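Local coordinates for protein ATP-dependent 6-phosphofructokinase isozyme 2 (Escherichia coli, PDB 3UMO) that phosphorylates D-fructose 6-phosphate to fructose 1,6-bisphosphate with magnesium and ATP, the first committing step of glycolysis, as a homodimeric kinase of the PfkB family, at residues N43-L51 and R293-Q301; V2-A10 and I128-S139. All coordinates share one frame; numbering follows the deposited sequence.

Interaction 1 of 2, residues N43-L51 and R293-Q301; sequences NVARAIAHL and RLCSHDDTQ. With K (potassium ion), chain F.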
loop_
_atom_site.group_PDB
_atom_site.type_symbol
_atom_site.label_atom_id
_atom_site.label_comp_id
_atom_site.label_asym_id
_atom_site.label_seq_id
_atom_site.Cartn_x
_atom_site.Cartn_y
_atom_site.Cartn_z
ATOM N N ASN A 43 21.546 -19.866 -6.854
ATOM C CA ASN A 43 20.694 -19.577 -7.998
ATOM C C ASN A 43 21.458 -19.534 -9.316
ATOM O O ASN A 43 20.925 -19.918 -10.349
ATOM C CB ASN A 43 19.878 -18.304 -7.767
ATOM C CG ASN A 43 18.665 -18.556 -6.900
ATOM O OD1 ASN A 43 18.046 -19.615 -6.983
ATOM N ND2 ASN A 43 18.319 -17.585 -6.062
ATOM N N VAL A 44 22.709 -19.081 -9.275
ATOM C CA VAL A 44 23.566 -19.138 -10.452
ATOM C C VAL A 44 23.721 -20.593 -10.901
ATOM O O VAL A 44 23.613 -20.903 -12.093
ATOM C CB VAL A 44 24.946 -18.497 -10.181
ATOM C CG1 VAL A 44 25.917 -18.785 -11.328
ATOM C CG2 VAL A 44 24.793 -17.001 -9.994
ATOM N N ALA A 45 23.940 -21.489 -9.938
ATOM C CA ALA A 45 24.083 -22.913 -10.246
ATOM C C ALA A 45 22.792 -23.502 -10.827
ATOM O O ALA A 45 22.827 -24.325 -11.752
ATOM C CB ALA A 45 24.519 -23.693 -9.011
ATOM N N ARG A 46 21.653 -23.084 -10.286
ATOM C CA ARG A 46 20.364 -23.551 -10.795
ATOM C C ARG A 46 20.112 -23.051 -12.219
ATOM O O ARG A 46 19.644 -23.805 -13.081
ATOM C CB ARG A 46 19.229 -23.135 -9.859
ATOM C CG ARG A 46 19.335 -23.750 -8.465
ATOM C CD ARG A 46 18.279 -23.184 -7.526
ATOM N NE ARG A 46 16.943 -23.686 -7.831
ATOM C CZ ARG A 46 15.850 -22.931 -7.860
ATOM N NH1 ARG A 46 15.932 -21.634 -7.605
ATOM N NH2 ARG A 46 14.671 -23.473 -8.144
ATOM N N ALA A 47 20.443 -21.787 -12.472
ATOM C CA ALA A 47 20.283 -21.210 -13.811
ATOM C C ALA A 47 21.160 -21.947 -14.808
ATOM O O ALA A 47 20.753 -22.215 -15.946
ATOM C CB ALA A 47 20.625 -19.719 -13.805
ATOM N N ILE A 48 22.370 -22.286 -14.378
ATOM C CA ILE A 48 23.292 -22.998 -15.249
ATOM C C ILE A 48 22.718 -24.362 -15.628
ATOM O O ILE A 48 22.794 -24.774 -16.786
ATOM C CB ILE A 48 24.689 -23.117 -14.608
ATOM C CG1 ILE A 48 25.419 -21.777 -14.750
ATOM C CG2 ILE A 48 25.483 -24.250 -15.249
ATOM C CD1 ILE A 48 26.720 -21.668 -13.938
ATOM N N ALA A 49 22.111 -25.041 -14.660
ATOM C CA ALA A 49 21.438 -26.307 -14.934
ATOM C C ALA A 49 20.322 -26.135 -15.970
ATOM O O ALA A 49 20.209 -26.934 -16.905
ATOM C CB ALA A 49 20.889 -26.911 -13.647
ATOM N N HIS A 50 19.504 -25.097 -15.810
ATOM C CA HIS A 50 18.427 -24.822 -16.766
ATOM C C HIS A 50 18.972 -24.615 -18.172
ATOM O O HIS A 50 18.351 -25.024 -19.156
ATOM C CB HIS A 50 17.622 -23.583 -16.368
ATOM C CG HIS A 50 16.800 -23.763 -15.134
ATOM N ND1 HIS A 50 16.894 -24.883 -14.338
ATOM C CD2 HIS A 50 15.863 -22.971 -14.564
ATOM C CE1 HIS A 50 16.049 -24.772 -13.329
ATOM N NE2 HIS A 50 15.413 -23.621 -13.441
ATOM N N LEU A 51 20.134 -23.976 -18.265
ATOM C CA LEU A 51 20.713 -23.669 -19.570
ATOM C C LEU A 51 21.510 -24.834 -20.152
ATOM O O LEU A 51 22.100 -24.719 -21.224
ATOM C CB LEU A 51 21.557 -22.396 -19.508
ATOM C CG LEU A 51 20.795 -21.138 -19.080
ATOM C CD1 LEU A 51 21.734 -19.939 -19.049
ATOM C CD2 LEU A 51 19.607 -20.875 -19.998
ATOM N N ARG A 293 10.903 -18.130 -10.487
ATOM C CA ARG A 293 11.424 -19.022 -11.507
ATOM C C ARG A 293 12.507 -18.341 -12.325
ATOM O O ARG A 293 12.355 -17.197 -12.746
ATOM C CB ARG A 293 10.293 -19.494 -12.422
ATOM C CG ARG A 293 9.134 -20.133 -11.680
ATOM C CD ARG A 293 7.929 -20.325 -12.584
ATOM N NE ARG A 293 8.249 -21.124 -13.763
ATOM C CZ ARG A 293 7.567 -21.080 -14.902
ATOM N NH1 ARG A 293 6.522 -20.269 -15.023
ATOM N NH2 ARG A 293 7.932 -21.843 -15.922
ATOM N N LEU A 294 13.600 -19.057 -12.542
ATOM C CA LEU A 294 14.718 -18.525 -13.300
ATOM C C LEU A 294 14.492 -18.705 -14.792
ATOM O O LEU A 294 13.409 -19.081 -15.227
ATOM C CB LEU A 294 16.018 -19.207 -12.875
ATOM C CG LEU A 294 16.246 -19.253 -11.364
ATOM C CD1 LEU A 294 17.424 -20.142 -11.017
ATOM C CD2 LEU A 294 16.449 -17.853 -10.820
ATOM N N CYS A 295 15.529 -18.427 -15.569
ATOM C CA CYS A 295 15.466 -18.548 -17.023
ATOM C C CYS A 295 15.245 -19.989 -17.494
ATOM O O CYS A 295 15.768 -20.935 -16.898
ATOM C CB CYS A 295 16.773 -18.028 -17.632
ATOM S SG CYS A 295 18.257 -18.909 -17.034
ATOM N N SER A 296 14.476 -20.157 -18.569
ATOM C CA SER A 296 14.343 -21.459 -19.208
ATOM C C SER A 296 15.247 -21.506 -20.435
ATOM O O SER A 296 15.515 -20.478 -21.055
ATOM C CB SER A 296 12.895 -21.725 -19.627
ATOM O OG SER A 296 12.535 -20.903 -20.723
ATOM N N HIS A 297 15.704 -22.702 -20.789
ATOM C CA HIS A 297 16.566 -22.869 -21.960
ATOM C C HIS A 297 15.956 -22.320 -23.249
ATOM O O HIS A 297 16.620 -21.605 -24.004
ATOM C CB HIS A 297 16.947 -24.340 -22.155
ATOM C CG HIS A 297 17.732 -24.598 -23.406
ATOM N ND1 HIS A 297 17.134 -24.760 -24.637
ATOM C CD2 HIS A 297 19.064 -24.712 -23.615
ATOM C CE1 HIS A 297 18.066 -24.965 -25.553
ATOM N NE2 HIS A 297 19.246 -24.943 -24.958
ATOM N N ASP A 298 14.698 -22.665 -23.505
ATOM C CA ASP A 298 14.058 -22.297 -24.766
ATOM C C ASP A 298 13.854 -20.793 -24.912
ATOM O O ASP A 298 14.090 -20.242 -25.988
ATOM C CB ASP A 298 12.733 -23.037 -24.946
ATOM C CG ASP A 298 12.920 -24.536 -25.094
ATOM O OD1 ASP A 298 14.083 -24.995 -25.151
ATOM O OD2 ASP A 298 11.900 -25.256 -25.163
ATOM N N ASP A 299 13.414 -20.134 -23.844
ATOM C CA ASP A 299 13.228 -18.681 -23.883
ATOM C C ASP A 299 14.568 -17.978 -24.070
ATOM O O ASP A 299 14.670 -17.006 -24.820
ATOM C CB ASP A 299 12.557 -18.175 -22.604
ATOM C CG ASP A 299 11.105 -18.588 -22.494
ATOM O OD1 ASP A 299 10.479 -18.880 -23.537
ATOM O OD2 ASP A 299 10.590 -18.609 -21.350
ATOM N N THR A 300 15.597 -18.472 -23.387
ATOM C CA THR A 300 16.929 -17.875 -23.498
ATOM C C THR A 300 17.446 -18.022 -24.928
ATOM O O THR A 300 17.975 -17.074 -25.513
ATOM C CB THR A 300 17.918 -18.509 -22.490
ATOM O OG1 THR A 300 17.414 -18.348 -21.152
ATOM C CG2 THR A 300 19.296 -17.862 -22.595
ATOM N N GLN A 301 17.267 -19.208 -25.501
ATOM C CA GLN A 301 17.683 -19.457 -26.878
ATOM C C GLN A 301 16.976 -18.534 -27.862
ATOM O O GLN A 301 17.599 -18.010 -28.782
ATOM C CB GLN A 301 17.439 -20.918 -27.264
ATOM C CG GLN A 301 17.726 -21.223 -28.726
ATOM C CD GLN A 301 17.772 -22.712 -29.018
ATOM O OE1 GLN A 301 17.184 -23.520 -28.295
ATOM N NE2 GLN A 301 18.483 -23.085 -30.077
HETATM K K K F . 10.911 -14.674 -12.619
HETATM O O HOH W 1 14.984 -24.865 -18.919
HETATM O O HOH W 2 13.570 -21.662 -11.430
#
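Beside the potassium site of this ribokinase-clan enzyme, Leu294 presses its CD1 methyl into the flank of helix 40-50, where it lies 3.6 Å from Asn43 O and 3.7 Å from Arg46 CB. The Leu294 side chain crosses those of Asn43 and Arg46 at about a right angle. One residue earlier, Arg293 O binds the potassium at 2.9 Å, alongside the carbonyls of Ser250, Val252, Ala286, Asn289 and Gly291. Asn43 is itself a substrate-binding residue; its OD1 takes a bond from Arg46 NH1 in the guanidinium plane, while Arg46 NE makes a salt bridge with Glu76.

The loop 293-296 connects the potassium site to helix 40-50 and runs on into helix 297-307. Cys295 SG packs against Leu51 CD2 (3.8 Å) and Ala47 CB. Cys295 O lies at the edge of the His50 ring, near its plane, 3.1 Å from His50 CD2. Ser296 is the N-cap, its OG accepting a weak bond from Asp299 N, and its carbonyl O is gripped from opposite faces by Thr300 N and Thr300 OG1. Placed beside its own backbone N (chi1 -58°), Thr300 OG1 bonds back to Ser296 O and also touches Leu51 CD2 at 3.5 Å. On the more exposed side, a water accepts from His297 N and donates weakly to His50 O, and His297 ND1 bonds in its ring plane to Asp298 OD1.

Interaction 2 of 2, residues V2-A10 and I128-S139; sequences VRIYTLTLA and IESGAILVISGS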
loop_
_atom_site.group_PDB
_atom_site.type_symbol
_atom_site.label_atom_id
_atom_site.label_comp_id
_atom_site.label_asym_id
_atom_site.label_seq_id
_atom_site.Cartn_x
_atom_site.Cartn_y
_atom_site.Cartn_z
ATOM N N VAL A 2 35.722 -25.930 -19.072
ATOM C CA VAL A 2 36.238 -26.159 -17.728
ATOM C C VAL A 2 35.085 -26.320 -16.749
ATOM O O VAL A 2 33.945 -26.001 -17.070
ATOM C CB VAL A 2 37.146 -25.007 -17.261
ATOM C CG1 VAL A 2 38.420 -24.964 -18.097
ATOM C CG2 VAL A 2 36.405 -23.682 -17.335
ATOM N N ARG A 3 35.383 -26.818 -15.556
ATOM C CA ARG A 3 34.346 -27.005 -14.551
ATOM C C ARG A 3 33.941 -25.683 -13.902
ATOM O O ARG A 3 34.731 -24.740 -13.834
ATOM C CB ARG A 3 34.806 -28.008 -13.493
ATOM C CG ARG A 3 35.142 -29.383 -14.069
ATOM C CD ARG A 3 35.165 -30.422 -12.972
ATOM N NE ARG A 3 34.049 -30.215 -12.053
ATOM C CZ ARG A 3 33.810 -30.956 -10.977
ATOM N NH1 ARG A 3 34.612 -31.967 -10.669
ATOM N NH2 ARG A 3 32.769 -30.680 -10.203
ATOM N N ILE A 4 32.701 -25.625 -13.429
ATOM C CA ILE A 4 32.166 -24.419 -12.807
ATOM C C ILE A 4 31.694 -24.690 -11.383
ATOM O O ILE A 4 30.994 -25.674 -11.122
ATOM C CB ILE A 4 30.994 -23.853 -13.626
ATOM C CG1 ILE A 4 31.445 -23.576 -15.061
ATOM C CG2 ILE A 4 30.448 -22.581 -12.986
ATOM C CD1 ILE A 4 30.291 -23.323 -16.028
ATOM N N TYR A 5 32.083 -23.809 -10.467
ATOM C CA TYR A 5 31.653 -23.884 -9.081
ATOM C C TYR A 5 31.042 -22.557 -8.676
ATOM O O TYR A 5 31.387 -21.510 -9.233
ATOM C CB TYR A 5 32.846 -24.188 -8.171
ATOM C CG TYR A 5 33.497 -25.527 -8.433
ATOM C CD1 TYR A 5 34.445 -25.675 -9.436
ATOM C CD2 TYR A 5 33.168 -26.641 -7.670
ATOM C CE1 TYR A 5 35.040 -26.903 -9.681
ATOM C CE2 TYR A 5 33.761 -27.870 -7.905
ATOM C CZ TYR A 5 34.693 -27.992 -8.911
ATOM O OH TYR A 5 35.290 -29.210 -9.141
ATOM N N THR A 6 30.136 -22.585 -7.704
ATOM C CA THR A 6 29.644 -21.334 -7.134
ATOM C C THR A 6 29.808 -21.334 -5.623
ATOM O O THR A 6 29.885 -22.397 -4.987
ATOM C CB THR A 6 28.168 -21.034 -7.490
ATOM O OG1 THR A 6 27.304 -21.875 -6.717
ATOM C CG2 THR A 6 27.905 -21.218 -8.985
ATOM N N LEU A 7 29.873 -20.138 -5.054
ATOM C CA LEU A 7 30.042 -19.992 -3.617
ATOM C C LEU A 7 28.989 -19.047 -3.065
ATOM O O LEU A 7 28.873 -17.903 -3.519
ATOM C CB LEU A 7 31.444 -19.471 -3.289
ATOM C CG LEU A 7 31.689 -19.216 -1.802
ATOM C CD1 LEU A 7 31.581 -20.516 -1.020
ATOM C CD2 LEU A 7 33.051 -18.563 -1.585
ATOM N N THR A 8 28.219 -19.527 -2.091
ATOM C CA THR A 8 27.156 -18.735 -1.474
ATOM C C THR A 8 27.381 -18.701 0.024
ATOM O O THR A 8 27.050 -19.657 0.724
ATOM C CB THR A 8 25.771 -19.346 -1.740
ATOM O OG1 THR A 8 25.607 -19.536 -3.144
ATOM C CG2 THR A 8 24.660 -18.422 -1.233
ATOM N N LEU A 9 27.963 -17.612 0.520
ATOM C CA LEU A 9 28.255 -17.523 1.943
ATOM C C LEU A 9 26.991 -17.292 2.758
ATOM O O LEU A 9 26.945 -17.614 3.948
ATOM C CB LEU A 9 29.286 -16.429 2.222
ATOM C CG LEU A 9 30.667 -16.659 1.612
ATOM C CD1 LEU A 9 31.543 -15.433 1.826
ATOM C CD2 LEU A 9 31.321 -17.913 2.188
ATOM N N ALA A 10 25.960 -16.756 2.108
ATOM C CA ALA A 10 24.675 -16.536 2.769
ATOM C C ALA A 10 23.531 -17.187 2.007
ATOM O O ALA A 10 22.748 -16.499 1.351
ATOM C CB ALA A 10 24.406 -15.042 2.938
ATOM N N ILE A 128 39.286 -26.822 -5.733
ATOM C CA ILE A 128 38.928 -26.590 -7.128
ATOM C C ILE A 128 40.204 -26.607 -7.967
ATOM O O ILE A 128 41.233 -26.067 -7.549
ATOM C CB ILE A 128 38.183 -25.247 -7.291
ATOM C CG1 ILE A 128 36.820 -25.316 -6.596
ATOM C CG2 ILE A 128 38.010 -24.891 -8.748
ATOM C CD1 ILE A 128 36.141 -23.965 -6.447
ATOM N N GLU A 129 40.146 -27.248 -9.132
ATOM C CA GLU A 129 41.321 -27.364 -9.987
ATOM C C GLU A 129 41.681 -26.033 -10.641
ATOM O O GLU A 129 40.833 -25.151 -10.782
ATOM C CB GLU A 129 41.103 -28.435 -11.061
ATOM C CG GLU A 129 39.888 -28.205 -11.943
ATOM C CD GLU A 129 38.634 -28.872 -11.404
ATOM O OE1 GLU A 129 38.246 -28.609 -10.245
ATOM O OE2 GLU A 129 38.040 -29.676 -12.149
ATOM N N SER A 130 42.942 -25.890 -11.037
ATOM C CA SER A 130 43.379 -24.697 -11.757
ATOM C C SER A 130 42.659 -24.603 -13.096
ATOM O O SER A 130 42.474 -25.613 -13.782
ATOM C CB SER A 130 44.897 -24.726 -11.975
ATOM O OG SER A 130 45.286 -23.846 -13.016
ATOM N N GLY A 131 42.233 -23.396 -13.456
ATOM C CA GLY A 131 41.573 -23.176 -14.728
ATOM C C GLY A 131 40.060 -23.214 -14.622
ATOM O O GLY A 131 39.357 -22.704 -15.494
ATOM N N ALA A 132 39.558 -23.831 -13.558
ATOM C CA ALA A 132 38.119 -23.864 -13.318
ATOM C C ALA A 132 37.596 -22.499 -12.894
ATOM O O ALA A 132 38.359 -21.627 -12.474
ATOM C CB ALA A 132 37.770 -24.912 -12.276
ATOM N N ILE A 133 36.282 -22.333 -12.996
ATOM C CA ILE A 133 35.635 -21.071 -12.683
ATOM C C ILE A 133 34.882 -21.150 -11.360
ATOM O O ILE A 133 34.170 -22.120 -11.095
ATOM C CB ILE A 133 34.680 -20.662 -13.822
ATOM C CG1 ILE A 133 35.489 -20.390 -15.095
ATOM C CG2 ILE A 133 33.857 -19.435 -13.449
ATOM C CD1 ILE A 133 34.636 -20.215 -16.329
ATOM N N LEU A 134 35.063 -20.127 -10.529
ATOM C CA LEU A 134 34.330 -19.992 -9.277
ATOM C C LEU A 134 33.507 -18.713 -9.284
ATOM O O LEU A 134 34.045 -17.612 -9.427
ATOM C CB LEU A 134 35.286 -19.963 -8.086
ATOM C CG LEU A 134 34.573 -19.701 -6.756
ATOM C CD1 LEU A 134 33.649 -20.864 -6.438
ATOM C CD2 LEU A 134 35.587 -19.474 -5.632
ATOM N N VAL A 135 32.198 -18.858 -9.121
ATOM C CA VAL A 135 31.320 -17.696 -9.034
ATOM C C VAL A 135 30.963 -17.413 -7.584
ATOM O O VAL A 135 30.254 -18.192 -6.949
ATOM C CB VAL A 135 30.015 -17.903 -9.832
ATOM C CG1 VAL A 135 29.159 -16.635 -9.789
ATOM C CG2 VAL A 135 30.320 -18.294 -11.269
ATOM N N ILE A 136 31.456 -16.293 -7.064
ATOM C CA ILE A 136 31.130 -15.865 -5.711
ATOM C C ILE A 136 29.981 -14.864 -5.809
ATOM O O ILE A 136 30.160 -13.741 -6.285
ATOM C CB ILE A 136 32.345 -15.213 -5.022
ATOM C CG1 ILE A 136 33.555 -16.140 -5.095
ATOM C CG2 ILE A 136 32.020 -14.888 -3.570
ATOM C CD1 ILE A 136 34.713 -15.566 -5.875
ATOM N N SER A 137 28.793 -15.275 -5.373
ATOM C CA SER A 137 27.600 -14.458 -5.559
ATOM C C SER A 137 26.708 -14.413 -4.317
ATOM O O SER A 137 26.416 -15.443 -3.705
ATOM C CB SER A 137 26.782 -14.968 -6.759
ATOM O OG SER A 137 25.543 -14.287 -6.829
ATOM N N GLY A 138 26.278 -13.212 -3.952
ATOM C CA GLY A 138 25.337 -13.051 -2.862
ATOM C C GLY A 138 25.889 -12.158 -1.775
ATOM O O GLY A 138 27.020 -11.669 -1.863
ATOM N N SER A 139 25.085 -11.957 -0.737
ATOM C CA SER A 139 25.460 -11.097 0.379
ATOM C C SER A 139 26.512 -11.734 1.285
ATOM O O SER A 139 26.794 -12.934 1.192
ATOM C CB SER A 139 24.221 -10.751 1.211
ATOM O OG SER A 139 23.628 -11.919 1.760
HETATM O O HOH W 3 26.063 -15.141 -0.317
#
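Tyr5 and Leu134 are paired across two neighbouring parallel strands, 4-7 and 133-137, in the central sheet of the ribokinase-like fold. The ladder is tight: Tyr5 N donates to Ile133 O and Val135 N donates to Tyr5 O, both at 2.8 Å, and Leu7 N reaches Val135 O at 2.7 Å. Ile4, Thr6, Ile133 and Val135 project from one face, where Ile4, Ile133 and Val135 touch helix 254-267. On the other face Leu134 CD1 fits between Tyr5 CB (3.8 Å) and Leu7 CB, and Ile128 CG1 sits over the centre of the Tyr5 ring, 3.7 Å from the centroid, in a CH-pi contact.

Packing is looser at the two ends. Beyond Leu7 the strands part, and a water bridges Ala10 N and Ser139 O. At the start, exposed Arg3 runs past Glu129, its guanidinium nearly perpendicular to the carboxylate, and Arg3 NE stays 4.0 Å from Glu129 OE2, too far for a salt bridge. The Glu129 chain, bent at chi2 (-91°), brings the carboxylate to the tyrosine, and Tyr5 OH donates to the syn lone pair of Glu129 OE1 at 3.2 Å.

Overall arrangement
Interactions 1 and 2, whose centres lie about 17 Å apart, meet where helix 40-50 rests on the central sheet. Val44 CG1 packs 3.9 Å from Thr6 CG2 and 4.2 Å from Val135 CG1, and Ile48 CD1 lies 4.0 Å from Ile4 CG2, so residues 43-51 serve both contacts, with the 293-301 loop on another flank. Both approach Asp256, probably the catalytic residue: between nearest side-chain atoms, Asn43 is about 3 Å from it and Ser137 about 4 Å. The side chains of Leu294 and Ser137 each lie about 8 Å, nearest atoms, from a bound ATP.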